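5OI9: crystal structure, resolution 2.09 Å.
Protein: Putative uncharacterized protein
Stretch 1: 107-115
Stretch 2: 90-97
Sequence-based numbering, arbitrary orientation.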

ATOM      1  N   LEU A 107      19.308  14.131   5.586  1.00 70.92           N
ATOM      2  CA  LEU A 107      18.253  13.130   5.529  1.00 64.74           C
ATOM      3  C   LEU A 107      18.804  11.845   4.923  1.00 53.70           C
ATOM      4  O   LEU A 107      19.745  11.865   4.125  1.00 47.14           O
ATOM      5  CB  LEU A 107      17.047  13.639   4.725  1.00 64.33           C
ATOM      6  CG  LEU A 107      15.810  12.737   4.654  1.00 63.31           C
ATOM      7  CD1 LEU A 107      15.339  12.352   6.050  1.00 70.85           C
ATOM      8  CD2 LEU A 107      14.689  13.405   3.871  1.00 62.78           C
ATOM      9  N   HIS A 108      18.201  10.725   5.318  1.00 48.70           N
ATOM     10  CA  HIS A 108      18.620   9.386   4.921  1.00 43.05           C
ATOM     11  C   HIS A 108      17.587   8.818   3.952  1.00 36.11           C
ATOM     12  O   HIS A 108      16.428   8.611   4.329  1.00 38.25           O
ATOM     13  CB  HIS A 108      18.767   8.496   6.157  1.00 48.94           C
ATOM     14  CG  HIS A 108      19.256   7.110   5.866  1.00 38.16           C
ATOM     15  ND1 HIS A 108      20.441   6.858   5.209  1.00 37.62           N
ATOM     16  CD2 HIS A 108      18.728   5.900   6.167  1.00 28.96           C
ATOM     17  CE1 HIS A 108      20.616   5.552   5.106  1.00 31.84           C
ATOM     18  NE2 HIS A 108      19.591   4.948   5.680  1.00 36.56           N
ATOM     19  N   VAL A 109      18.003   8.577   2.712  1.00 29.63           N
ATOM     20  CA  VAL A 109      17.093   8.153   1.646  1.00 28.66           C
ATOM     21  C   VAL A 109      17.738   7.030   0.848  1.00 32.18           C
ATOM     22  O   VAL A 109      18.963   6.852   0.877  1.00 33.36           O
ATOM     23  CB  VAL A 109      16.724   9.323   0.708  1.00 36.56           C
ATOM     24  CG1 VAL A 109      15.924  10.382   1.453  1.00 33.80           C
ATOM     25  CG2 VAL A 109      17.977   9.923   0.083  1.00 37.33           C
ATOM     26  N   PRO A 110      16.931   6.246   0.127  1.00 34.10           N
ATOM     27  CA  PRO A 110      17.496   5.177  -0.706  1.00 34.58           C
ATOM     28  C   PRO A 110      18.399   5.723  -1.804  1.00 34.70           C
ATOM     29  O   PRO A 110      18.359   6.904  -2.156  1.00 36.89           O
ATOM     30  CB  PRO A 110      16.259   4.491  -1.298  1.00 30.33           C
ATOM     31  CG  PRO A 110      15.164   4.799  -0.346  1.00 28.32           C
ATOM     32  CD  PRO A 110      15.458   6.173   0.180  1.00 27.71           C
ATOM     33  N   THR A 111      19.222   4.826  -2.355  1.00 36.75           N
ATOM     34  CA  THR A 111      20.172   5.212  -3.394  1.00 37.08           C
ATOM     35  C   THR A 111      19.452   5.723  -4.636  1.00 39.39           C
ATOM     36  O   THR A 111      19.620   6.880  -5.037  1.00 48.74           O
ATOM     37  CB  THR A 111      21.075   4.028  -3.746  1.00 41.86           C
ATOM     38  OG1 THR A 111      21.948   3.742  -2.647  1.00 37.42           O
ATOM     39  CG2 THR A 111      21.908   4.338  -4.985  1.00 38.83           C
ATOM     40  N   ALA A 112      18.644   4.869  -5.260  1.00 39.80           N
ATOM     41  CA  ALA A 112      17.909   5.225  -6.470  1.00 47.31           C
ATOM     42  C   ALA A 112      16.518   4.617  -6.374  1.00 51.99           C
ATOM     43  O   ALA A 112      16.356   3.402  -6.525  1.00 55.85           O
ATOM     44  CB  ALA A 112      18.637   4.746  -7.725  1.00 54.72           C
ATOM     45  N   VAL A 113      15.516   5.459  -6.123  1.00 48.85           N
ATOM     46  CA  VAL A 113      14.148   4.979  -5.970  1.00 55.95           C
ATOM     47  C   VAL A 113      13.605   4.573  -7.334  1.00 55.28           C
ATOM     48  O   VAL A 113      13.489   5.400  -8.246  1.00 51.76           O
ATOM     49  CB  VAL A 113      13.262   6.044  -5.314  1.00 55.02           C
ATOM     50  CG1 VAL A 113      11.852   5.508  -5.115  1.00 59.51           C
ATOM     51  CG2 VAL A 113      13.863   6.491  -3.991  1.00 51.97           C
ATOM     52  N   ILE A 114      13.273   3.295  -7.478  1.00 51.29           N
ATOM     53  CA  ILE A 114      12.650   2.773  -8.692  1.00 49.69           C
ATOM     54  C   ILE A 114      11.138   2.848  -8.519  1.00 49.82           C
ATOM     55  O   ILE A 114      10.631   2.557  -7.426  1.00 48.43           O
ATOM     56  CB  ILE A 114      13.107   1.332  -8.977  1.00 44.18           C
ATOM     57  CG1 ILE A 114      14.614   1.283  -9.229  1.00 50.73           C
ATOM     58  CG2 ILE A 114      12.348   0.736 -10.154  1.00 50.97           C
ATOM     59  CD1 ILE A 114      15.135  -0.110  -9.514  1.00 59.21           C
ATOM     60  N   PRO A 115      10.383   3.253  -9.540  1.00 51.70           N
ATOM     61  CA  PRO A 115       8.921   3.144  -9.454  1.00 48.34           C
ATOM     62  C   PRO A 115       8.502   1.692  -9.269  1.00 46.06           C
ATOM     63  O   PRO A 115       8.975   0.795  -9.971  1.00 44.27           O
ATOM     64  CB  PRO A 115       8.439   3.714 -10.793  1.00 52.29           C
ATOM     65  CG  PRO A 115       9.637   3.676 -11.692  1.00 46.05           C
ATOM     66  CD  PRO A 115      10.815   3.890 -10.794  1.00 53.69           C
TER
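Stretch 2, residues 90-97: DRFDPGRI

Gly95 sits where no side chain would fit. Its phi/psi of 89/167 would jam a CB against the preceding carbonyl O, and that CB would also lie 2.8 Å from His108 CE1 and 2.9 Å from Val109 O. The bare backbone lets Gly95 CA come within 3.2 Å of Val109 O and 4.1 Å of Pro110 CA.

Stretch 2 runs as strand through 90-93, turns at Pro94 and Gly95, and resumes as strand at 96-97. The touching parts run roughly antiparallel, 146° apart end to end. Val109 and Arg96 form the hydrogen-bonded pair: Arg96 N donates to Val109 O at 2.6 Å, and Val109 N to Arg96 O at 3.0 Å. His108 faces Ile97 in the adjoining non-hydrogen-bonded pair, CA to CA 4.8 Å. Their side chains share one face of the sheet, with His108 ND1 3.3 Å from Ile97 CD1. Pro94 O lies at the edge of the His108 ring, 3.1 Å from CE1.

Asp93, the last residue of strand 90-93, is chi1 t and points toward stretch 1. Its carboxylate binds Thr111 twice: OG1 donates to Asp93 OD1 at 2.6 Å, and Thr111 N to Asp93 OD2 at 2.7 Å. Asp93 OD1 also accepts from Gly95 N at 3.2 Å, tying the turn to this contact. The Arg96 guanidinium has Thr111 O over one face.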

ATOM      1  N   ASP A  90      13.866  -8.360  -1.765  1.00 19.77           N
ATOM      2  CA  ASP A  90      15.027  -9.051  -2.313  1.00 24.63           C
ATOM      3  C   ASP A  90      16.219  -8.137  -2.585  1.00 19.12           C
ATOM      4  O   ASP A  90      17.166  -8.569  -3.254  1.00 22.61           O
ATOM      5  CB  ASP A  90      14.647  -9.781  -3.608  1.00 23.13           C
ATOM      6  CG  ASP A  90      14.252  -8.829  -4.723  1.00 26.26           C
ATOM      7  OD1 ASP A  90      13.808  -7.701  -4.417  1.00 30.04           O
ATOM      8  OD2 ASP A  90      14.384  -9.207  -5.905  1.00 33.65           O
ATOM      9  N   ARG A  91      16.217  -6.901  -2.092  1.00 22.45           N
ATOM     10  CA  ARG A  91      17.302  -5.972  -2.371  1.00 21.27           C
ATOM     11  C   ARG A  91      17.684  -5.218  -1.108  1.00 22.73           C
ATOM     12  O   ARG A  91      16.814  -4.701  -0.402  1.00 22.18           O
ATOM     13  CB  ARG A  91      16.914  -4.980  -3.472  1.00 26.93           C
ATOM     14  CG  ARG A  91      16.977  -5.549  -4.875  1.00 26.34           C
ATOM     15  CD  ARG A  91      16.289  -4.616  -5.847  1.00 28.19           C
ATOM     16  NE  ARG A  91      14.851  -4.576  -5.606  1.00 27.04           N
ATOM     17  CZ  ARG A  91      14.086  -3.514  -5.829  1.00 30.40           C
ATOM     18  NH1 ARG A  91      14.624  -2.391  -6.287  1.00 34.22           N
ATOM     19  NH2 ARG A  91      12.784  -3.571  -5.580  1.00 27.73           N
ATOM     20  N   PHE A  92      18.983  -5.160  -0.836  1.00 23.91           N
ATOM     21  CA  PHE A  92      19.530  -4.353   0.242  1.00 20.25           C
ATOM     22  C   PHE A  92      20.092  -3.059  -0.328  1.00 21.79           C
ATOM     23  O   PHE A  92      20.686  -3.049  -1.410  1.00 23.68           O
ATOM     24  CB  PHE A  92      20.624  -5.110   0.997  1.00 22.15           C
ATOM     25  CG  PHE A  92      21.468  -4.236   1.879  1.00 17.76           C
ATOM     26  CD1 PHE A  92      20.968  -3.745   3.072  1.00 21.10           C
ATOM     27  CD2 PHE A  92      22.762  -3.903   1.512  1.00 24.33           C
ATOM     28  CE1 PHE A  92      21.741  -2.940   3.884  1.00 28.03           C
ATOM     29  CE2 PHE A  92      23.540  -3.097   2.320  1.00 25.74           C
ATOM     30  CZ  PHE A  92      23.031  -2.615   3.508  1.00 27.80           C
ATOM     31  N   ASP A  93      19.900  -1.969   0.405  1.00 23.56           N
ATOM     32  CA  ASP A  93      20.346  -0.655  -0.039  1.00 18.42           C
ATOM     33  C   ASP A  93      20.824   0.148   1.163  1.00 24.24           C
ATOM     34  O   ASP A  93      20.020   0.493   2.041  1.00 24.57           O
ATOM     35  CB  ASP A  93      19.212   0.073  -0.767  1.00 29.55           C
ATOM     36  CG  ASP A  93      19.642   1.413  -1.337  1.00 32.80           C
ATOM     37  OD1 ASP A  93      20.861   1.691  -1.377  1.00 31.53           O
ATOM     38  OD2 ASP A  93      18.755   2.190  -1.746  1.00 36.97           O
ATOM     39  N   PRO A  94      22.121   0.454   1.247  1.00 24.17           N
ATOM     40  CA  PRO A  94      22.609   1.245   2.390  1.00 26.32           C
ATOM     41  C   PRO A  94      22.016   2.638   2.447  1.00 32.64           C
ATOM     42  O   PRO A  94      21.879   3.201   3.540  1.00 33.91           O
ATOM     43  CB  PRO A  94      24.129   1.288   2.167  1.00 29.69           C
ATOM     44  CG  PRO A  94      24.419   0.173   1.207  1.00 36.94           C
ATOM     45  CD  PRO A  94      23.206   0.066   0.336  1.00 25.29           C
ATOM     46  N   GLY A  95      21.659   3.211   1.301  1.00 30.84           N
ATOM     47  CA  GLY A  95      21.046   4.518   1.254  1.00 35.82           C
ATOM     48  C   GLY A  95      22.059   5.645   1.159  1.00 35.25           C
ATOM     49  O   GLY A  95      23.263   5.472   1.354  1.00 40.76           O
ATOM     50  N   ARG A  96      21.543   6.830   0.847  1.00 40.21           N
ATOM     51  CA  ARG A  96      22.340   8.041   0.744  1.00 42.94           C
ATOM     52  C   ARG A  96      22.015   8.987   1.891  1.00 38.83           C
ATOM     53  O   ARG A  96      20.919   8.955   2.457  1.00 43.76           O
ATOM     54  CB  ARG A  96      22.088   8.766  -0.583  1.00 45.27           C
ATOM     55  CG  ARG A  96      22.214   7.904  -1.826  1.00 49.73           C
ATOM     56  CD  ARG A  96      21.792   8.689  -3.061  1.00 48.51           C
ATOM     57  NE  ARG A  96      20.433   9.208  -2.932  1.00 55.96           N
ATOM     58  CZ  ARG A  96      19.820   9.942  -3.856  1.00 65.81           C
ATOM     59  NH1 ARG A  96      20.443  10.251  -4.985  1.00 69.77           N
ATOM     60  NH2 ARG A  96      18.581  10.369  -3.651  1.00 71.74           N
ATOM     61  N   ILE A  97      22.984   9.836   2.223  1.00 42.86           N
ATOM     62  CA  ILE A  97      22.792  10.959   3.133  1.00 55.29           C
ATOM     63  C   ILE A  97      22.797  12.237   2.307  1.00 54.23           C
ATOM     64  O   ILE A  97      23.696  12.449   1.485  1.00 61.16           O
ATOM     65  CB  ILE A  97      23.883  11.012   4.216  1.00 59.34           C
ATOM     66  CG1 ILE A  97      23.951   9.685   4.968  1.00 61.43           C
ATOM     67  CG2 ILE A  97      23.610  12.152   5.187  1.00 62.01           C
ATOM     68  CD1 ILE A  97      22.648   9.297   5.614  1.00 55.72           C
TER